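Local coordinates for protein multisubunit Na+/H+ antiporter, A subunit (Anoxybacillus flavithermus, PDB 6Z16) that probably exchanges sodium ions for protons across the cell membrane as one subunit of a multisubunit antiporter of the CPA3 family, at residues H56-P65 against L136-M147. Residues are numbered along the deposited sequence; the frame is centred on the assembly and turned at random.
Sequences HVGWFVFPLP and LGNFYVYLLLFM. With PTY (phosphatidylethanolamine), chain S.
Tyr140 pushes its ring into a hollow of the 56-65 segment floored by Gly58 and bordered by His56, Val57 and Val61, where two near-parallel helical segments, each in a predicted transmembrane region (57-76 and 139-155), pack side by side; the first is broken round Phe62 into helices 57-61 and 63-72. The axes of 57-61 and 136-147 run the same way at 19°, 10.4 Å apart, and side chains bridge the space. With no side chain on Gly58, its CA can lie over one face of the Tyr140 ring in a CH-pi contact, 4.0 Å from the centroid; Phe139 CD2 is over the opposite face, leaving the phenol sandwiched. Val57 CG1, set between backbone N and carbonyl carbon (chi1 61°), approaches the ring obliquely, at CD2 and CE2, and also leans on Leu136 CB. Val61 CG2 closes the hollow at the root of the ring, 3.9 Å from Tyr140 CB. Farther along, contact is sparser. Leu64 CD2 touches Leu144 CD1 at 4.2 Å, and the Pro65 ring meets the bent end of Met147, with CG 3.7 Å from SD. The outer flank of 136-147 lies against phosphatidylethanolamine, whose acyl chain passes the edge of the Tyr142 ring and Leu145 CD1, while helix 37-51 adds Leu41 against both Leu64 and Leu144. Where the segments begin, His56 is the N-cap of helix 57-61, its ND1 accepting from Gly58 N. The capping bond probably helps hold the imidazole, whose side chain crosses that of Tyr140 at about a right angle; Tyr140 OH, weakly hydrogen-bonded to Ser125 OG, sits in the imidazole plane at its edge, 3.3 Å from His56 CE1.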
loop_
_atom_site.group_PDB
_atom_site.type_symbol
_atom_site.label_atom_id
_atom_site.label_comp_id
_atom_site.label_asym_id
_atom_site.label_seq_id
_atom_site.Cartn_x
_atom_site.Cartn_y
_atom_site.Cartn_z
ATOM N N HIS A 56 -0.119 32.375 -101.522
ATOM C CA HIS A 56 0.171 33.494 -100.637
ATOM C C HIS A 56 -1.029 33.774 -99.743
ATOM O O HIS A 56 -2.161 33.842 -100.223
ATOM C CB HIS A 56 0.514 34.724 -101.478
ATOM C CG HIS A 56 1.057 35.875 -100.692
ATOM N ND1 HIS A 56 0.248 36.772 -100.029
ATOM C CD2 HIS A 56 2.327 36.300 -100.496
ATOM C CE1 HIS A 56 0.997 37.685 -99.440
ATOM N NE2 HIS A 56 2.262 37.424 -99.710
ATOM N N VAL A 57 -0.768 33.946 -98.442
ATOM C CA VAL A 57 -1.825 33.981 -97.429
ATOM C C VAL A 57 -2.742 35.191 -97.605
ATOM O O VAL A 57 -3.936 35.123 -97.280
ATOM C CB VAL A 57 -1.174 33.915 -96.026
ATOM C CG1 VAL A 57 -0.255 35.099 -95.784
ATOM C CG2 VAL A 57 -2.213 33.800 -94.916
ATOM N N GLY A 58 -2.230 36.268 -98.212
ATOM C CA GLY A 58 -3.009 37.484 -98.371
ATOM C C GLY A 58 -4.218 37.333 -99.268
ATOM O O GLY A 58 -5.214 38.040 -99.083
ATOM N N TRP A 59 -4.161 36.394 -100.223
ATOM C CA TRP A 59 -5.328 36.092 -101.046
ATOM C C TRP A 59 -6.484 35.590 -100.196
ATOM O O TRP A 59 -7.633 35.993 -100.403
ATOM C CB TRP A 59 -4.991 35.062 -102.124
ATOM C CG TRP A 59 -4.051 35.553 -103.163
ATOM C CD1 TRP A 59 -2.761 35.170 -103.343
ATOM C CD2 TRP A 59 -4.311 36.565 -104.136
ATOM N NE1 TRP A 59 -2.207 35.857 -104.393
ATOM C CE2 TRP A 59 -3.138 36.728 -104.891
ATOM C CE3 TRP A 59 -5.426 37.348 -104.445
ATOM C CZ2 TRP A 59 -3.048 37.636 -105.937
ATOM C CZ3 TRP A 59 -5.336 38.248 -105.483
ATOM C CH2 TRP A 59 -4.155 38.385 -106.218
ATOM N N PHE A 60 -6.185 34.769 -99.187
ATOM C CA PHE A 60 -7.224 34.312 -98.273
ATOM C C PHE A 60 -7.739 35.448 -97.407
ATOM O O PHE A 60 -8.888 35.410 -96.952
ATOM C CB PHE A 60 -6.687 33.176 -97.409
ATOM C CG PHE A 60 -7.698 32.584 -96.471
ATOM C CD1 PHE A 60 -8.722 31.785 -96.952
ATOM C CD2 PHE A 60 -7.604 32.799 -95.103
ATOM C CE1 PHE A 60 -9.648 31.229 -96.091
ATOM C CE2 PHE A 60 -8.525 32.246 -94.235
ATOM C CZ PHE A 60 -9.550 31.459 -94.730
ATOM N N VAL A 61 -6.922 36.479 -97.190
ATOM C CA VAL A 61 -7.405 37.629 -96.443
ATOM C C VAL A 61 -8.213 38.540 -97.359
ATOM O O VAL A 61 -9.060 39.303 -96.881
ATOM C CB VAL A 61 -6.198 38.328 -95.790
ATOM C CG1 VAL A 61 -6.623 39.414 -94.813
ATOM C CG2 VAL A 61 -5.318 37.306 -95.101
ATOM N N PHE A 62 -8.030 38.399 -98.674
ATOM C CA PHE A 62 -8.591 39.353 -99.630
ATOM C C PHE A 62 -10.122 39.440 -99.722
ATOM O O PHE A 62 -10.614 40.575 -99.857
ATOM C CB PHE A 62 -7.992 39.077 -101.015
ATOM C CG PHE A 62 -8.461 40.024 -102.077
ATOM C CD1 PHE A 62 -8.043 41.343 -102.077
ATOM C CD2 PHE A 62 -9.305 39.593 -103.084
ATOM C CE1 PHE A 62 -8.471 42.217 -103.055
ATOM C CE2 PHE A 62 -9.735 40.462 -104.063
ATOM C CZ PHE A 62 -9.317 41.775 -104.048
ATOM N N PRO A 63 -10.926 38.356 -99.695
ATOM C CA PRO A 63 -12.364 38.556 -99.954
ATOM C C PRO A 63 -13.121 39.255 -98.843
ATOM O O PRO A 63 -14.044 40.024 -99.153
ATOM C CB PRO A 63 -12.890 37.132 -100.158
ATOM C CG PRO A 63 -11.741 36.349 -100.501
ATOM C CD PRO A 63 -10.640 36.910 -99.696
ATOM N N LEU A 64 -12.755 39.017 -97.575
ATOM C CA LEU A 64 -13.510 39.527 -96.426
ATOM C C LEU A 64 -13.733 41.040 -96.421
ATOM O O LEU A 64 -14.904 41.443 -96.313
ATOM C CB LEU A 64 -12.863 39.061 -95.111
ATOM C CG LEU A 64 -13.581 39.608 -93.872
ATOM C CD1 LEU A 64 -14.979 39.026 -93.742
ATOM C CD2 LEU A 64 -12.779 39.402 -92.607
ATOM N N PRO A 65 -12.712 41.923 -96.595
ATOM C CA PRO A 65 -13.037 43.356 -96.715
ATOM C C PRO A 65 -13.908 43.659 -97.913
ATOM O O PRO A 65 -14.861 44.444 -97.774
ATOM C CB PRO A 65 -11.663 44.023 -96.847
ATOM C CG PRO A 65 -10.717 43.069 -96.319
ATOM C CD PRO A 65 -11.247 41.751 -96.715
ATOM N N LEU A 136 4.501 36.544 -92.698
ATOM C CA LEU A 136 3.302 37.140 -93.274
ATOM C C LEU A 136 2.065 36.943 -92.419
ATOM O O LEU A 136 1.166 37.796 -92.439
ATOM C CB LEU A 136 3.046 36.556 -94.661
ATOM C CG LEU A 136 4.124 36.843 -95.695
ATOM C CD1 LEU A 136 3.823 36.082 -96.962
ATOM C CD2 LEU A 136 4.202 38.324 -95.966
ATOM N N GLY A 137 1.995 35.835 -91.682
ATOM C CA GLY A 137 0.836 35.582 -90.843
ATOM C C GLY A 137 0.700 36.597 -89.729
ATOM O O GLY A 137 -0.410 37.021 -89.401
ATOM N N ASN A 138 1.836 37.032 -89.168
ATOM C CA ASN A 138 1.842 38.125 -88.201
ATOM C C ASN A 138 1.299 39.404 -88.814
ATOM O O ASN A 138 0.477 40.092 -88.197
ATOM C CB ASN A 138 3.260 38.356 -87.692
ATOM C CG ASN A 138 3.785 37.194 -86.898
ATOM O OD1 ASN A 138 4.687 36.487 -87.333
ATOM N ND2 ASN A 138 3.238 37.000 -85.709
ATOM N N PHE A 139 1.718 39.701 -90.049
ATOM C CA PHE A 139 1.294 40.906 -90.753
ATOM C C PHE A 139 -0.217 40.937 -90.941
ATOM O O PHE A 139 -0.876 41.928 -90.598
ATOM C CB PHE A 139 1.999 40.982 -92.108
ATOM C CG PHE A 139 1.758 42.262 -92.846
ATOM C CD1 PHE A 139 2.491 43.392 -92.539
ATOM C CD2 PHE A 139 0.793 42.344 -93.836
ATOM C CE1 PHE A 139 2.274 44.574 -93.210
ATOM C CE2 PHE A 139 0.567 43.525 -94.502
ATOM C CZ PHE A 139 1.309 44.642 -94.191
ATOM N N TYR A 140 -0.794 39.841 -91.434
ATOM C CA TYR A 140 -2.226 39.878 -91.692
ATOM C C TYR A 140 -3.067 39.700 -90.435
ATOM O O TYR A 140 -4.185 40.229 -90.398
ATOM C CB TYR A 140 -2.606 38.853 -92.757
ATOM C CG TYR A 140 -2.024 39.212 -94.101
ATOM C CD1 TYR A 140 -2.558 40.240 -94.863
ATOM C CD2 TYR A 140 -0.940 38.522 -94.608
ATOM C CE1 TYR A 140 -2.013 40.572 -96.085
ATOM C CE2 TYR A 140 -0.390 38.844 -95.820
ATOM C CZ TYR A 140 -0.928 39.863 -96.556
ATOM O OH TYR A 140 -0.368 40.168 -97.771
ATOM N N VAL A 141 -2.540 39.050 -89.387
ATOM C CA VAL A 141 -3.229 39.040 -88.093
ATOM C C VAL A 141 -3.329 40.453 -87.524
ATOM O O VAL A 141 -4.413 40.894 -87.118
ATOM C CB VAL A 141 -2.534 38.076 -87.111
ATOM C CG1 VAL A 141 -2.970 38.346 -85.687
ATOM C CG2 VAL A 141 -2.920 36.659 -87.426
ATOM N N TYR A 142 -2.206 41.190 -87.521
ATOM C CA TYR A 142 -2.193 42.546 -86.966
ATOM C C TYR A 142 -3.085 43.477 -87.777
ATOM O O TYR A 142 -3.868 44.254 -87.211
ATOM C CB TYR A 142 -0.774 43.110 -86.954
ATOM C CG TYR A 142 0.277 42.362 -86.173
ATOM C CD1 TYR A 142 -0.051 41.460 -85.170
ATOM C CD2 TYR A 142 1.617 42.533 -86.485
ATOM C CE1 TYR A 142 0.934 40.771 -84.491
ATOM C CE2 TYR A 142 2.593 41.855 -85.819
ATOM C CZ TYR A 142 2.251 40.980 -84.826
ATOM O OH TYR A 142 3.249 40.316 -84.175
ATOM N N LEU A 143 -3.001 43.377 -89.111
ATOM C CA LEU A 143 -3.785 44.230 -89.994
ATOM C C LEU A 143 -5.273 43.957 -89.854
ATOM O O LEU A 143 -6.084 44.889 -89.865
ATOM C CB LEU A 143 -3.326 44.022 -91.436
ATOM C CG LEU A 143 -3.742 44.982 -92.553
ATOM C CD1 LEU A 143 -2.609 45.059 -93.552
ATOM C CD2 LEU A 143 -5.009 44.541 -93.261
ATOM N N LEU A 144 -5.655 42.694 -89.685
ATOM C CA LEU A 144 -7.073 42.388 -89.635
ATOM C C LEU A 144 -7.661 42.679 -88.261
ATOM O O LEU A 144 -8.839 43.051 -88.167
ATOM C CB LEU A 144 -7.267 40.938 -90.053
ATOM C CG LEU A 144 -8.645 40.452 -90.444
ATOM C CD1 LEU A 144 -9.180 41.261 -91.601
ATOM C CD2 LEU A 144 -8.457 39.036 -90.868
ATOM N N LEU A 145 -6.847 42.566 -87.200
ATOM C CA LEU A 145 -7.230 43.106 -85.895
ATOM C C LEU A 145 -7.470 44.605 -85.965
ATOM O O LEU A 145 -8.446 45.110 -85.399
ATOM C CB LEU A 145 -6.152 42.819 -84.853
ATOM C CG LEU A 145 -5.981 41.415 -84.297
ATOM C CD1 LEU A 145 -4.750 41.372 -83.430
ATOM C CD2 LEU A 145 -7.204 41.052 -83.504
ATOM N N PHE A 146 -6.592 45.324 -86.667
ATOM C CA PHE A 146 -6.744 46.767 -86.806
ATOM C C PHE A 146 -7.997 47.132 -87.593
ATOM O O PHE A 146 -8.701 48.087 -87.242
ATOM C CB PHE A 146 -5.503 47.347 -87.472
ATOM C CG PHE A 146 -5.600 48.803 -87.737
ATOM C CD1 PHE A 146 -5.515 49.714 -86.702
ATOM C CD2 PHE A 146 -5.783 49.266 -89.022
ATOM C CE1 PHE A 146 -5.612 51.059 -86.949
ATOM C CE2 PHE A 146 -5.886 50.603 -89.273
ATOM C CZ PHE A 146 -5.797 51.503 -88.238
ATOM N N MET A 147 -8.297 46.373 -88.648
ATOM C CA MET A 147 -9.484 46.642 -89.455
ATOM C C MET A 147 -10.765 46.385 -88.672
ATOM O O MET A 147 -11.704 47.192 -88.729
ATOM C CB MET A 147 -9.449 45.793 -90.719
ATOM C CG MET A 147 -10.552 46.092 -91.699
ATOM S SD MET A 147 -10.468 44.997 -93.120
ATOM C CE MET A 147 -8.988 45.600 -93.914
HETATM C C1 PTY S . 2.031 33.793 -84.483
HETATM C C2 PTY S . 6.887 29.494 -85.619
HETATM C C3 PTY S . 7.287 30.848 -84.996
HETATM O O4 PTY S . 0.850 34.332 -83.847
HETATM C C5 PTY S . 4.214 32.686 -83.971
HETATM C C6 PTY S . 2.961 33.300 -83.408
HETATM O O7 PTY S . 2.268 32.269 -82.634
HETATM C C8 PTY S . 2.543 32.191 -81.322
HETATM O O10 PTY S . 3.343 32.887 -80.764
HETATM C C11 PTY S . 1.714 31.144 -80.648
HETATM C C12 PTY S . 1.008 31.685 -79.415
HETATM C C13 PTY S . 0.086 32.842 -79.730
HETATM C C14 PTY S . -0.575 33.458 -78.511
HETATM C C15 PTY S . -1.499 34.613 -78.856
HETATM C C16 PTY S . -1.720 35.589 -77.715
HETATM C C17 PTY S . -2.997 35.374 -76.922
HETATM C C18 PTY S . -4.220 36.072 -77.500
HETATM C C19 PTY S . -5.382 36.159 -76.520
HETATM C C20 PTY S . -6.587 36.934 -77.027
HETATM C C21 PTY S . -7.747 36.961 -76.044
HETATM C C22 PTY S . -9.067 37.403 -76.657
HETATM C C23 PTY S . -10.286 36.907 -75.895
HETATM C C24 PTY S . -11.620 37.369 -76.461
HETATM C C25 PTY S . -11.960 36.821 -77.839
HETATM C C26 PTY S . -13.291 37.337 -78.369
HETATM C C27 PTY S . -13.640 36.884 -79.781
HETATM C C28 PTY S . -14.939 37.486 -80.292
HETATM C C29 PTY S . -15.387 36.917 -81.616
HETATM C C30 PTY S . 0.806 35.653 -83.687
HETATM C C31 PTY S . -0.486 36.085 -83.061
HETATM O O30 PTY S . 1.690 36.392 -84.014
HETATM C C32 PTY S . -0.317 36.710 -81.685
HETATM C C33 PTY S . 0.103 38.161 -81.741
HETATM C C34 PTY S . -1.050 39.146 -81.705
HETATM C C35 PTY S . -1.661 39.364 -80.332
HETATM C C36 PTY S . -2.701 40.471 -80.322
HETATM C C37 PTY S . -3.325 40.758 -78.965
HETATM C C38 PTY S . -4.302 41.920 -78.997
HETATM C C39 PTY S . -4.804 42.363 -77.632
HETATM C C40 PTY S . -5.736 41.378 -76.947
HETATM C C41 PTY S . -7.048 41.148 -77.681
HETATM P P1 PTY S . 6.471 33.392 -85.206
HETATM O O11 PTY S . 6.405 31.843 -85.572
HETATM O O12 PTY S . 7.519 33.542 -84.104
HETATM O O13 PTY S . 6.706 34.222 -86.408
HETATM O O14 PTY S . 5.048 33.715 -84.540
HETATM N N1 PTY S . 6.235 28.669 -84.599
#